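Local coordinates for 2-oxoglutarate (2OG) and Fe(II)-dependent oxygenase superfamily protein (Arabidopsis thaliana, PDB 6KWA), which probably oxidises the plant hormone auxin (indole-3-acetic acid) irreversibly to inactive 2-oxoindole-3-acetic acid, as a 2-oxoglutarate- and iron(II)-dependent dioxygenase, at residues S147-N152 / I241-L246; Q179-V184 / M237-A242; W218-L223 / E258-E263; L211-T216 / L223-H228. All coordinates share one frame; numbering follows the deposited sequence.

Interaction 1: S147-N152 / I241-L246; sequences SQFRIN and IASFLL
Gln-148 with Phe-244, and Arg-150 with Ala-242, are the two hydrogen-bonded pairs of an antiparallel ladder joining strands 147-152 and 241-245, whose directions differ by 164°. In each pair both residues give an N-H and accept one. The shortest bond, Phe-244 N to Gln-148 O, is 2.7 Å. The longest, Arg-150 N to Ala-242 O, is 2.9 Å.

Apolar packing dominates the face that carries Phe-149, Ile-151 and Ile-241. With its CG anti to the backbone N (chi1 -177°), the Phe-149 ring reaches across to Ile-241, CE1 lying 3.5 Å from CG2. That same methyl meets Ile-151 CG2 at 4.0 Å, while Ser-243 OG sits at the ring edge. Met-44 of helix 38-51 and Tyr-115 of helix 106-133 close over this side, to which the flat ring and beta-branched isoleucines offer apolar surface. An alanine at Phe-149 would probably open a gap beneath these helices and leave Ile-241 CG2 without the ring it packs on.

On the other face, Arg-150 CB touches the edge of the Phe-244 ring at CE2, 3.9 Å away. The Arg-150 guanidinium turns to Gly-70 O, and Asn-152, a 2-oxoglutarate-binding residue, bonds to Tyr-81 OH and Ser-240 OG.

One side is mainly apolar, despite Ser-147 and Ser-243, and packs on helices; the other mixes polar Gln-148 and Arg-150 with Phe-244, whose side chain lies about 5 Å from the magnesium.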
# COMPACT_ATOMS: atom_id res chain seq x y z
N SER A 147 -8.81 1.87 6.68
CA SER A 147 -7.79 1.26 5.86
C SER A 147 -8.37 0.04 5.15
O SER A 147 -9.44 -0.45 5.50
CB SER A 147 -6.57 0.87 6.67
OG SER A 147 -5.95 2.03 7.17
N GLN A 148 -7.66 -0.39 4.11
CA GLN A 148 -8.07 -1.50 3.27
C GLN A 148 -6.90 -2.44 3.05
O GLN A 148 -5.77 -2.02 2.81
CB GLN A 148 -8.60 -0.99 1.93
CG GLN A 148 -8.97 -2.05 0.90
CD GLN A 148 -9.60 -1.43 -0.33
OE1 GLN A 148 -9.94 -0.25 -0.32
NE2 GLN A 148 -9.68 -2.19 -1.42
N PHE A 149 -7.18 -3.73 3.18
CA PHE A 149 -6.20 -4.77 3.01
C PHE A 149 -6.41 -5.43 1.64
O PHE A 149 -7.55 -5.70 1.26
CB PHE A 149 -6.35 -5.73 4.17
CG PHE A 149 -5.37 -6.84 4.20
CD1 PHE A 149 -4.04 -6.60 4.54
CD2 PHE A 149 -5.79 -8.15 4.01
CE1 PHE A 149 -3.14 -7.67 4.63
CE2 PHE A 149 -4.91 -9.21 4.09
CZ PHE A 149 -3.58 -8.97 4.39
N ARG A 150 -5.34 -5.66 0.88
CA ARG A 150 -5.48 -6.37 -0.38
C ARG A 150 -4.27 -7.25 -0.62
O ARG A 150 -3.13 -6.80 -0.55
CB ARG A 150 -5.64 -5.38 -1.55
CG ARG A 150 -6.18 -6.03 -2.83
CD ARG A 150 -7.02 -5.06 -3.68
NE ARG A 150 -7.66 -5.72 -4.82
CZ ARG A 150 -8.78 -6.44 -4.73
NH1 ARG A 150 -9.35 -6.62 -3.55
NH2 ARG A 150 -9.33 -7.01 -5.80
N ILE A 151 -4.51 -8.52 -0.95
CA ILE A 151 -3.40 -9.41 -1.24
C ILE A 151 -3.52 -9.81 -2.69
O ILE A 151 -4.62 -10.02 -3.22
CB ILE A 151 -3.38 -10.64 -0.34
CG1 ILE A 151 -4.66 -11.46 -0.47
CG2 ILE A 151 -3.19 -10.22 1.12
CD1 ILE A 151 -4.72 -12.66 0.49
N ASN A 152 -2.38 -9.93 -3.34
CA ASN A 152 -2.36 -10.04 -4.77
C ASN A 152 -1.57 -11.26 -5.21
O ASN A 152 -0.57 -11.58 -4.57
CB ASN A 152 -1.74 -8.77 -5.35
CG ASN A 152 -2.34 -7.49 -4.74
OD1 ASN A 152 -3.48 -7.14 -5.02
ND2 ASN A 152 -1.56 -6.81 -3.90
N ILE A 241 1.51 -8.04 -0.73
CA ILE A 241 0.51 -7.63 0.24
C ILE A 241 0.47 -6.11 0.31
O ILE A 241 1.50 -5.49 0.63
CB ILE A 241 0.84 -8.16 1.64
CG1 ILE A 241 1.17 -9.66 1.57
CG2 ILE A 241 -0.27 -7.83 2.57
CD1 ILE A 241 2.04 -10.16 2.75
N ALA A 242 -0.70 -5.52 0.06
CA ALA A 242 -0.83 -4.05 0.09
C ALA A 242 -1.81 -3.62 1.16
O ALA A 242 -2.87 -4.24 1.33
CB ALA A 242 -1.27 -3.51 -1.27
N SER A 243 -1.43 -2.59 1.92
CA SER A 243 -2.33 -2.03 2.92
C SER A 243 -2.54 -0.56 2.63
O SER A 243 -1.60 0.20 2.63
CB SER A 243 -1.78 -2.21 4.32
OG SER A 243 -1.39 -3.56 4.54
N PHE A 244 -3.79 -0.18 2.36
CA PHE A 244 -4.11 1.17 1.93
C PHE A 244 -4.72 1.99 3.04
O PHE A 244 -5.77 1.64 3.55
CB PHE A 244 -5.09 1.17 0.76
CG PHE A 244 -4.64 0.38 -0.43
CD1 PHE A 244 -3.80 0.95 -1.38
CD2 PHE A 244 -5.12 -0.90 -0.65
CE1 PHE A 244 -3.41 0.24 -2.49
CE2 PHE A 244 -4.74 -1.62 -1.78
CZ PHE A 244 -3.89 -1.05 -2.69
N LEU A 245 -4.08 3.09 3.41
CA LEU A 245 -4.75 4.07 4.25
C LEU A 245 -5.54 4.94 3.28
O LEU A 245 -4.96 5.54 2.36
CB LEU A 245 -3.76 4.89 5.06
CG LEU A 245 -4.43 5.99 5.88
CD1 LEU A 245 -5.32 5.38 6.93
CD2 LEU A 245 -3.43 6.93 6.51
N LEU A 246 -6.86 4.93 3.42
CA LEU A 246 -7.74 5.67 2.51
C LEU A 246 -8.10 7.04 3.08
O LEU A 246 -7.71 7.38 4.19
CB LEU A 246 -9.02 4.87 2.24
CG LEU A 246 -8.81 3.43 1.78
CD1 LEU A 246 -10.14 2.70 1.67
CD2 LEU A 246 -8.08 3.44 0.44

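Interaction 2: Q179-V184 / M237-A242; sequences QDDENV and MRYSIA
Asp-180 and Arg-238 meet because both side chains start with CG anti to the backbone N (chi1 -162° and 175°), and the arginine then stays extended as far as NE. Its NH2 comes 2.7 Å from Asp-180 OD1, which lies over the guanidinium face, so this salt bridge rests on charge without an N-H aimed at the oxygen. The carboxylate and guanidinium planes stand 79° apart. The same OD1 also accepts from Asp-181 N. Val-184 CG1 packs on the aliphatic stem, 3.7 Å from Arg-238 CD. Arg-238 and Ser-240, the Arg-Xaa-Ser motif of this family, both bind 2-oxoglutarate.

Asp-181 uses both oxygens, as a short carboxylate in a turn can: OD2 takes Tyr-239 N at 3.0 Å, while OD1 closes an Asx turn with Asn-183 N and pairs with Lys-45. Backbone bonds join Gln-179 and Ile-241 in both directions, Gln-179 N to Ile-241 O being 2.8 Å. Their side chains run alongside each other, and Gln-179 OE1 and NE2 continue to Tyr-115 OH and Met-41 O.

The contact therefore carries strand 175-179 into its loop along one side of strand 237-245, with strand 147-155 on the other and helix 38-51 packed against Gln-179, Tyr-239 and Ile-241.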
# COMPACT_ATOMS: atom_id res chain seq x y z
N GLN A 179 4.19 -4.83 0.95
CA GLN A 179 5.14 -5.91 1.17
C GLN A 179 5.23 -6.65 -0.16
O GLN A 179 4.31 -7.36 -0.55
CB GLN A 179 4.70 -6.85 2.31
CG GLN A 179 5.66 -8.02 2.60
CD GLN A 179 5.16 -8.96 3.70
OE1 GLN A 179 4.44 -8.54 4.59
NE2 GLN A 179 5.52 -10.24 3.60
N ASP A 180 6.32 -6.44 -0.90
CA ASP A 180 6.39 -6.92 -2.26
C ASP A 180 7.04 -8.32 -2.22
O ASP A 180 7.48 -8.74 -1.18
CB ASP A 180 7.20 -5.95 -3.12
CG ASP A 180 6.97 -6.15 -4.60
OD1 ASP A 180 6.24 -7.09 -4.96
OD2 ASP A 180 7.54 -5.39 -5.42
N ASP A 181 7.06 -9.04 -3.34
CA ASP A 181 7.64 -10.39 -3.35
C ASP A 181 9.17 -10.32 -3.51
O ASP A 181 9.66 -9.96 -4.59
CB ASP A 181 7.02 -11.23 -4.47
CG ASP A 181 7.29 -12.72 -4.30
OD1 ASP A 181 8.21 -13.10 -3.53
OD2 ASP A 181 6.53 -13.52 -4.89
N GLU A 182 9.92 -10.65 -2.45
CA GLU A 182 11.39 -10.52 -2.47
C GLU A 182 12.05 -11.30 -3.61
O GLU A 182 13.15 -10.96 -4.05
CB GLU A 182 12.01 -10.97 -1.13
CG GLU A 182 11.83 -12.44 -0.75
CD GLU A 182 10.43 -12.77 -0.24
OE1 GLU A 182 9.45 -12.18 -0.75
OE2 GLU A 182 10.32 -13.59 0.71
N ASN A 183 11.36 -12.32 -4.09
CA ASN A 183 11.92 -13.22 -5.10
C ASN A 183 11.66 -12.82 -6.54
O ASN A 183 12.22 -13.41 -7.47
CB ASN A 183 11.38 -14.64 -4.86
CG ASN A 183 11.74 -15.18 -3.49
OD1 ASN A 183 12.89 -15.06 -3.07
ND2 ASN A 183 10.77 -15.75 -2.79
N VAL A 184 10.83 -11.80 -6.76
CA VAL A 184 10.46 -11.43 -8.13
C VAL A 184 10.61 -9.94 -8.43
O VAL A 184 11.51 -9.54 -9.17
CB VAL A 184 8.99 -11.83 -8.44
CG1 VAL A 184 8.72 -11.74 -9.92
CG2 VAL A 184 8.68 -13.24 -7.93
N MET A 237 5.40 -16.75 -10.67
CA MET A 237 4.32 -16.41 -9.74
C MET A 237 4.84 -15.37 -8.78
O MET A 237 5.98 -15.45 -8.33
CB MET A 237 3.82 -17.63 -8.98
CG MET A 237 3.04 -18.62 -9.81
SD MET A 237 1.36 -18.05 -10.14
CE MET A 237 0.66 -19.54 -10.86
N ARG A 238 4.02 -14.37 -8.50
CA ARG A 238 4.46 -13.26 -7.67
C ARG A 238 3.32 -12.93 -6.68
O ARG A 238 2.15 -12.94 -7.06
CB ARG A 238 4.85 -12.09 -8.57
CG ARG A 238 5.23 -10.78 -7.92
CD ARG A 238 5.69 -9.80 -9.00
NE ARG A 238 6.08 -8.52 -8.43
CZ ARG A 238 5.22 -7.58 -8.06
NH1 ARG A 238 3.92 -7.81 -8.18
NH2 ARG A 238 5.64 -6.43 -7.54
N TYR A 239 3.66 -12.74 -5.41
CA TYR A 239 2.66 -12.44 -4.39
C TYR A 239 3.01 -11.14 -3.70
O TYR A 239 4.15 -10.93 -3.36
CB TYR A 239 2.61 -13.56 -3.36
CG TYR A 239 2.22 -14.91 -3.93
CD1 TYR A 239 0.89 -15.29 -4.03
CD2 TYR A 239 3.20 -15.79 -4.39
CE1 TYR A 239 0.54 -16.50 -4.56
CE2 TYR A 239 2.85 -17.02 -4.92
CZ TYR A 239 1.53 -17.38 -5.00
OH TYR A 239 1.17 -18.60 -5.53
N SER A 240 2.04 -10.25 -3.49
CA SER A 240 2.31 -9.00 -2.78
C SER A 240 1.18 -8.72 -1.81
O SER A 240 0.03 -9.18 -2.00
CB SER A 240 2.51 -7.83 -3.74
OG SER A 240 1.28 -7.39 -4.28
N ILE A 241 1.51 -8.04 -0.73
CA ILE A 241 0.51 -7.63 0.24
C ILE A 241 0.47 -6.11 0.31
O ILE A 241 1.50 -5.49 0.63
CB ILE A 241 0.84 -8.16 1.64
CG1 ILE A 241 1.17 -9.66 1.57
CG2 ILE A 241 -0.27 -7.83 2.57
CD1 ILE A 241 2.04 -10.16 2.75
N ALA A 242 -0.70 -5.52 0.06
CA ALA A 242 -0.83 -4.05 0.09
C ALA A 242 -1.81 -3.62 1.16
O ALA A 242 -2.87 -4.24 1.33
CB ALA A 242 -1.27 -3.51 -1.27

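Interaction 3: W218-L223 / E258-E263; sequences WSNGRL and EFVDAE
Asn-220 and Phe-259 face each other where a Schellman motif ends helix 213-218 and the chain folds back in a type I' beta turn from Ser-219 to Arg-222. Asn-220, with phi at 49°, is the C-prime residue; asparagine tolerates this left-handed conformation well, and Gly-221 follows because a CB there would jam against the preceding carbonyl O. The opposing segment, 258-263, leaves a 3-10 turn at Phe-259 and continues as loop.

Phe-259 packs against the start of the turn, between Trp-218 and Arg-222. Its edge points at the face of Trp-218 in a T-shaped stack, the centroid of the indole six-membered ring being 5.1 Å from that of the phenylalanine and the planes 65° apart. Phe-259 CE2 lies over the indole, 3.8 Å from Trp-218 CZ3. Over one face of the Phe-259 ring stands Ser-219 CA, a CH-pi contact 3.8 Å from the centroid. Arg-222 lays its aliphatic CD against the ring, 3.6 Å from CD1. Tyr-134 adds a second edge-to-face partner. An alanine at Phe-259 would probably leave Ser-219 CA without the ring face it rests on and Trp-218 without this edge-on partner.

Polar contact falls to Asn-220, where CG anti to the backbone N (chi1 -165°) carries the amide toward segment 258-263. Its ND2, which also bonds to Pro-265 O, donates to Phe-259 O at 3.3 Å from above the carbonyl plane.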
# COMPACT_ATOMS: atom_id res chain seq x y z
N TRP A 218 -5.08 16.33 -0.04
CA TRP A 218 -4.92 16.77 1.33
C TRP A 218 -3.82 17.82 1.53
O TRP A 218 -3.98 18.76 2.29
CB TRP A 218 -4.64 15.55 2.20
CG TRP A 218 -4.39 15.81 3.64
CD1 TRP A 218 -5.32 15.95 4.63
CD2 TRP A 218 -3.10 15.92 4.27
NE1 TRP A 218 -4.69 16.13 5.84
CE2 TRP A 218 -3.33 16.13 5.65
CE3 TRP A 218 -1.78 15.85 3.81
CZ2 TRP A 218 -2.30 16.27 6.57
CZ3 TRP A 218 -0.75 15.99 4.72
CH2 TRP A 218 -1.02 16.21 6.09
N SER A 219 -2.71 17.66 0.83
CA SER A 219 -1.60 18.59 0.97
C SER A 219 -1.63 19.70 -0.09
O SER A 219 -0.62 20.37 -0.33
CB SER A 219 -0.29 17.84 0.88
OG SER A 219 -0.17 17.26 -0.41
N ASN A 220 -2.79 19.86 -0.71
CA ASN A 220 -3.00 20.86 -1.76
C ASN A 220 -1.92 20.83 -2.82
O ASN A 220 -1.36 21.87 -3.17
CB ASN A 220 -3.11 22.26 -1.14
CG ASN A 220 -3.69 23.28 -2.11
OD1 ASN A 220 -4.56 22.95 -2.91
ND2 ASN A 220 -3.20 24.51 -2.05
N GLY A 221 -1.63 19.64 -3.34
CA GLY A 221 -0.71 19.48 -4.45
C GLY A 221 0.75 19.23 -4.09
O GLY A 221 1.58 18.98 -4.95
N ARG A 222 1.07 19.24 -2.81
CA ARG A 222 2.47 19.12 -2.42
C ARG A 222 2.98 17.67 -2.47
O ARG A 222 4.07 17.39 -2.96
CB ARG A 222 2.65 19.73 -1.05
CG ARG A 222 2.29 21.19 -1.16
CD ARG A 222 2.16 21.84 0.16
NE ARG A 222 3.43 22.39 0.52
CZ ARG A 222 3.62 23.68 0.73
NH1 ARG A 222 2.60 24.52 0.64
NH2 ARG A 222 4.84 24.10 1.06
N LEU A 223 2.22 16.75 -1.88
CA LEU A 223 2.60 15.35 -1.92
C LEU A 223 2.35 14.76 -3.32
O LEU A 223 1.30 15.00 -3.93
CB LEU A 223 1.83 14.59 -0.83
CG LEU A 223 2.13 15.12 0.58
CD1 LEU A 223 1.20 14.52 1.63
CD2 LEU A 223 3.59 14.88 0.95
N GLU A 258 -3.59 25.40 6.59
CA GLU A 258 -2.17 25.74 6.47
C GLU A 258 -1.60 25.54 5.05
O GLU A 258 -0.63 26.18 4.68
CB GLU A 258 -1.31 24.94 7.45
CG GLU A 258 -1.53 25.17 8.96
CD GLU A 258 -2.35 24.09 9.62
OE1 GLU A 258 -3.22 23.50 8.94
OE2 GLU A 258 -2.07 23.78 10.82
N PHE A 259 -2.16 24.58 4.32
CA PHE A 259 -1.70 24.21 2.99
C PHE A 259 -2.22 25.11 1.87
O PHE A 259 -1.69 25.11 0.77
CB PHE A 259 -2.13 22.78 2.67
CG PHE A 259 -1.26 21.74 3.31
CD1 PHE A 259 0.11 21.79 3.16
CD2 PHE A 259 -1.83 20.72 4.06
CE1 PHE A 259 0.92 20.84 3.74
CE2 PHE A 259 -1.03 19.75 4.64
CZ PHE A 259 0.35 19.82 4.48
N VAL A 260 -3.31 25.79 2.14
CA VAL A 260 -3.94 26.59 1.12
C VAL A 260 -3.77 28.06 1.39
O VAL A 260 -4.18 28.56 2.44
CB VAL A 260 -5.43 26.27 1.01
CG1 VAL A 260 -6.03 27.02 -0.18
CG2 VAL A 260 -5.62 24.76 0.87
N ASP A 261 -3.16 28.75 0.44
CA ASP A 261 -3.01 30.19 0.56
C ASP A 261 -2.78 30.82 -0.80
O ASP A 261 -2.87 30.15 -1.84
CB ASP A 261 -1.90 30.53 1.56
CG ASP A 261 -0.63 29.76 1.30
OD1 ASP A 261 0.04 30.06 0.28
OD2 ASP A 261 -0.30 28.86 2.13
N ALA A 262 -2.52 32.12 -0.81
CA ALA A 262 -2.43 32.87 -2.05
C ALA A 262 -1.37 32.31 -3.03
O ALA A 262 -1.54 32.39 -4.24
CB ALA A 262 -2.16 34.35 -1.74
N GLU A 263 -0.29 31.75 -2.49
CA GLU A 263 0.81 31.22 -3.31
C GLU A 263 0.64 29.71 -3.60
O GLU A 263 1.39 29.11 -4.40
CB GLU A 263 2.15 31.48 -2.61
CG GLU A 263 2.42 32.96 -2.35
CD GLU A 263 1.87 33.43 -0.99
OE1 GLU A 263 1.40 32.58 -0.20
OE2 GLU A 263 1.88 34.66 -0.71

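Interaction 4: L211-T216 / L223-H228; sequences LGDMAT and LCNVKH. With MG (magnesium ion), chain D.
Leu-211 and Val-226 are joined by a water that donates to both their carbonyl oxygens, 2.8 Å from Leu-211 O, beside the magnesium ligand His-228. The histidine binds the ion through NE2 at 2.1 Å, and His-169 and Asp-171 complete the protein's share, the facial triad that would hold iron in this family. Imidazole suits the place because its other nitrogen can be used for aim: ND1 donates to Val-226 O at 3.1 Å, in the ring plane, which fixes the ring's rotation.

Farther out, Asn-225 and Thr-216 hold the loop to the helix. Asn-225 CG sits between the backbone N and carbonyl carbon (chi1 54°), turning ND2 to Asp-213 OD1, with the amide and carboxylate planes 62° apart; the modelled bond is unusually short. Thr-170 OG1 shares that oxygen. Thr-216 OG1 donates to Leu-223 O at 2.8 Å. Asn-225 CB packs 3.3 Å from the carbonyl C of Gly-212, the N-cap residue of helix 213-218. Leu-211 CD2 rests on Leu-223 CB at 3.7 Å.

Residues 223-228 thus lead from the turn after helix 213-218 into strand 228-231, with Ser-23 of helix 12-25 against both leucines and strand 187-190 alongside Val-226 and His-228.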
# COMPACT_ATOMS: atom_id res chain seq x y z
N LEU A 211 2.57 7.27 -1.97
CA LEU A 211 1.45 8.14 -1.64
C LEU A 211 0.44 8.05 -2.78
O LEU A 211 0.80 7.65 -3.88
CB LEU A 211 1.96 9.57 -1.41
CG LEU A 211 2.72 9.73 -0.09
CD1 LEU A 211 4.15 9.18 -0.13
CD2 LEU A 211 2.74 11.19 0.31
N GLY A 212 -0.83 8.36 -2.51
CA GLY A 212 -1.87 8.28 -3.52
C GLY A 212 -2.63 9.59 -3.72
O GLY A 212 -2.27 10.65 -3.16
N ASP A 213 -3.70 9.53 -4.51
CA ASP A 213 -4.50 10.71 -4.87
C ASP A 213 -4.97 11.52 -3.65
O ASP A 213 -4.96 12.74 -3.68
CB ASP A 213 -5.71 10.29 -5.71
CG ASP A 213 -5.32 9.75 -7.11
OD1 ASP A 213 -4.20 10.05 -7.62
OD2 ASP A 213 -6.15 9.01 -7.69
N MET A 214 -5.34 10.84 -2.58
CA MET A 214 -5.85 11.52 -1.39
C MET A 214 -4.79 12.36 -0.72
O MET A 214 -5.11 13.34 -0.06
CB MET A 214 -6.40 10.51 -0.41
CG MET A 214 -7.52 10.99 0.45
SD MET A 214 -8.99 11.46 -0.50
CE MET A 214 -9.08 10.17 -1.73
N ALA A 215 -3.53 11.98 -0.88
CA ALA A 215 -2.46 12.71 -0.23
C ALA A 215 -2.17 14.03 -0.96
O ALA A 215 -1.89 15.05 -0.34
CB ALA A 215 -1.20 11.85 -0.12
N THR A 216 -2.25 13.99 -2.29
CA THR A 216 -2.08 15.18 -3.09
C THR A 216 -3.20 16.18 -2.80
O THR A 216 -2.94 17.37 -2.62
CB THR A 216 -2.05 14.84 -4.61
OG1 THR A 216 -1.07 13.82 -4.84
CG2 THR A 216 -1.71 16.08 -5.45
N LEU A 223 2.22 16.75 -1.88
CA LEU A 223 2.60 15.35 -1.92
C LEU A 223 2.35 14.76 -3.32
O LEU A 223 1.30 15.00 -3.93
CB LEU A 223 1.83 14.59 -0.83
CG LEU A 223 2.13 15.12 0.58
CD1 LEU A 223 1.20 14.52 1.63
CD2 LEU A 223 3.59 14.88 0.95
N CYS A 224 3.33 14.03 -3.85
CA CYS A 224 3.24 13.37 -5.16
C CYS A 224 2.43 12.06 -5.16
O CYS A 224 2.80 11.08 -4.49
CB CYS A 224 4.64 13.08 -5.69
SG CYS A 224 4.59 12.25 -7.31
N ASN A 225 1.30 12.03 -5.86
CA ASN A 225 0.60 10.75 -5.98
C ASN A 225 1.27 9.93 -7.09
O ASN A 225 0.93 10.06 -8.27
CB ASN A 225 -0.90 10.96 -6.24
CG ASN A 225 -1.16 11.86 -7.45
OD1 ASN A 225 -0.33 12.68 -7.82
ND2 ASN A 225 -2.32 11.68 -8.07
N VAL A 226 2.23 9.10 -6.71
CA VAL A 226 3.13 8.55 -7.70
C VAL A 226 2.47 7.59 -8.71
O VAL A 226 1.57 6.80 -8.37
CB VAL A 226 4.34 7.83 -7.02
CG1 VAL A 226 3.90 6.60 -6.25
CG2 VAL A 226 5.43 7.51 -8.08
N LYS A 227 2.93 7.69 -9.95
CA LYS A 227 2.47 6.81 -11.00
C LYS A 227 3.35 5.58 -11.01
O LYS A 227 4.57 5.69 -11.13
CB LYS A 227 2.50 7.48 -12.38
CG LYS A 227 1.68 8.76 -12.55
CD LYS A 227 1.85 9.28 -13.99
CE LYS A 227 1.01 10.51 -14.29
NZ LYS A 227 1.55 11.73 -13.60
N HIS A 228 2.74 4.42 -10.92
CA HIS A 228 3.54 3.21 -10.88
C HIS A 228 2.91 2.04 -11.63
O HIS A 228 1.70 2.03 -11.92
CB HIS A 228 3.81 2.82 -9.41
CG HIS A 228 2.58 2.65 -8.58
ND1 HIS A 228 1.83 3.72 -8.14
CD2 HIS A 228 1.98 1.54 -8.08
CE1 HIS A 228 0.81 3.28 -7.42
NE2 HIS A 228 0.88 1.96 -7.36
MG MG D . -0.56 0.54 -6.84
O HOH W 1 0.01 6.84 -6.42

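How the interactions relate
From the N terminus, strand 147-155 opens interaction 1, the end of strand 175-179 opens interaction 2, residues 211-216 open interaction 4 and 218-223 open interaction 3. Interaction 4 closes first, at 223-228, a short loop lying wholly within those of interactions 1 and 2. Strand 237-245 then closes interaction 2 and, sharing Ile-241 and Ala-242, interaction 1; Asn-152 N to Ser-240 O links the two in one sheet. Interaction 3 closes last, at 258-263, and crosses all the others. It shares Leu-223 with interaction 4 and ties the C-terminal tail to the end of helix 213-218, some 34 Å, centre to centre, from interaction 2.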